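Local coordinates for single-stranded DNA-binding protein (Thermus thermophilus, PDB 2CWA) that binds single-stranded DNA and probably recruits partner proteins to it during DNA replication, recombination and repair, at residues V175-W178 with R179-E183. Numbering follows the deposited sequence.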
loop_
_atom_site.group_PDB
_atom_site.type_symbol
_atom_site.label_atom_id
_atom_site.label_comp_id
_atom_site.label_asym_id
_atom_site.label_seq_id
_atom_site.Cartn_x
_atom_site.Cartn_y
_atom_site.Cartn_z
ATOM N N VAL A 175 -9.072 -1.989 -6.294
ATOM C CA VAL A 175 -7.985 -2.445 -7.153
ATOM C C VAL A 175 -8.147 -1.886 -8.562
ATOM O O VAL A 175 -9.206 -2.014 -9.169
ATOM C CB VAL A 175 -7.945 -3.986 -7.221
ATOM C CG1 VAL A 175 -6.734 -4.441 -8.017
ATOM C CG2 VAL A 175 -7.906 -4.561 -5.807
ATOM N N GLN A 176 -7.080 -1.276 -9.067
ATOM C CA GLN A 176 -7.081 -0.672 -10.399
ATOM C C GLN A 176 -6.116 -1.410 -11.320
ATOM O O GLN A 176 -5.014 -1.775 -10.913
ATOM C CB GLN A 176 -6.680 0.804 -10.293
ATOM C CG GLN A 176 -6.450 1.513 -11.628
ATOM C CD GLN A 176 -6.025 2.966 -11.439
ATOM O OE1 GLN A 176 -5.679 3.382 -10.332
ATOM N NE2 GLN A 176 -6.037 3.737 -12.522
ATOM N N ALA A 177 -6.536 -1.633 -12.562
ATOM C CA ALA A 177 -5.692 -2.335 -13.529
ATOM C C ALA A 177 -5.656 -1.564 -14.840
ATOM O O ALA A 177 -6.620 -0.875 -15.185
ATOM C CB ALA A 177 -6.221 -3.738 -13.768
ATOM N N TRP A 178 -4.548 -1.695 -15.565
ATOM C CA TRP A 178 -4.370 -0.997 -16.839
ATOM C C TRP A 178 -4.172 -1.907 -18.051
ATOM O O TRP A 178 -3.767 -3.060 -17.921
ATOM C CB TRP A 178 -3.168 -0.054 -16.759
ATOM C CG TRP A 178 -3.344 1.111 -15.839
ATOM C CD1 TRP A 178 -3.136 1.136 -14.489
ATOM C CD2 TRP A 178 -3.763 2.432 -16.206
ATOM N NE1 TRP A 178 -3.394 2.393 -13.993
ATOM C CE2 TRP A 178 -3.783 3.207 -15.025
ATOM C CE3 TRP A 178 -4.123 3.034 -17.418
ATOM C CZ2 TRP A 178 -4.151 4.562 -15.020
ATOM C CZ3 TRP A 178 -4.489 4.382 -17.414
ATOM C CH2 TRP A 178 -4.499 5.129 -16.220
ATOM N N ARG A 179 -4.472 -1.361 -19.225
ATOM C CA ARG A 179 -4.306 -2.048 -20.503
ATOM C C ARG A 179 -4.856 -3.467 -20.613
ATOM O O ARG A 179 -6.026 -3.711 -20.323
ATOM C CB ARG A 179 -2.825 -2.028 -20.880
ATOM C CG ARG A 179 -2.263 -0.624 -20.905
ATOM C CD ARG A 179 -0.775 -0.590 -21.154
ATOM N NE ARG A 179 -0.247 0.743 -20.886
ATOM C CZ ARG A 179 -0.264 1.321 -19.688
ATOM N NH1 ARG A 179 -0.778 0.680 -18.647
ATOM N NH2 ARG A 179 0.220 2.545 -19.532
ATOM N N ASP A 180 -4.015 -4.400 -21.050
ATOM C CA ASP A 180 -4.455 -5.785 -21.217
ATOM C C ASP A 180 -5.024 -6.357 -19.928
ATOM O O ASP A 180 -6.038 -7.058 -19.940
ATOM C CB ASP A 180 -3.300 -6.671 -21.695
ATOM C CG ASP A 180 -2.758 -6.245 -23.046
ATOM O OD1 ASP A 180 -3.540 -5.724 -23.871
ATOM O OD2 ASP A 180 -1.551 -6.446 -23.283
ATOM N N LEU A 181 -4.362 -6.050 -18.818
ATOM C CA LEU A 181 -4.788 -6.528 -17.508
ATOM C C LEU A 181 -6.198 -6.018 -17.230
ATOM O O LEU A 181 -7.031 -6.726 -16.660
ATOM C CB LEU A 181 -3.810 -6.023 -16.447
ATOM C CG LEU A 181 -3.697 -6.778 -15.124
ATOM C CD1 LEU A 181 -3.493 -8.268 -15.398
ATOM C CD2 LEU A 181 -2.522 -6.211 -14.319
ATOM N N ALA A 182 -6.475 -4.788 -17.655
ATOM C CA ALA A 182 -7.792 -4.208 -17.442
ATOM C C ALA A 182 -8.813 -4.906 -18.324
ATOM O O ALA A 182 -9.931 -5.189 -17.895
ATOM C CB ALA A 182 -7.768 -2.698 -17.739
ATOM N N GLU A 183 -8.435 -5.197 -19.563
ATOM C CA GLU A 183 -9.371 -5.858 -20.456
ATOM C C GLU A 183 -9.644 -7.291 -19.992
ATOM O O GLU A 183 -10.755 -7.795 -20.136
ATOM C CB GLU A 183 -8.843 -5.801 -21.891
ATOM C CG GLU A 183 -8.700 -4.345 -22.357
ATOM C CD GLU A 183 -8.298 -4.199 -23.810
ATOM O OE1 GLU A 183 -7.277 -4.797 -24.207
ATOM O OE2 GLU A 183 -8.999 -3.467 -24.546
#
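Ala177 CB faces the first turn of the helix, where it meets two side chains: Leu181 CG at 4.2 Å and Ala182 CB at 4.4 Å. Leu181 has CG anti to its backbone N (chi1 -157°), which carries the branch point to this methyl. Small residues suit the junction, since the strand bends straight into the helix and Ala182 CB comes within 3.3 Å of Ala177 O. Ala182 N donates a weak hydrogen bond to Trp178 O (3.2 Å, 146° at the hydrogen). This is the strand-to-helix turn of an OB fold, the second of two in the chain, and Arg179 makes the corner with a positive phi. Its long, flexible chain suits this exposed corner: it runs extended from CG to NE, then turns back alongside Trp178, bringing NH1 to a tight 3.1 Å from Trp178 CB. Guanidinium and indole planes are 43° apart, so they meet obliquely. The CB bond of Trp178 points away from the helix, and its broad indole packs on Val152 and Thr150 and offers its ring to Arg48 for a cation-pi contact; a nitrate ion, probably from the crystallisation liquor, lies about 3 Å from this side chain.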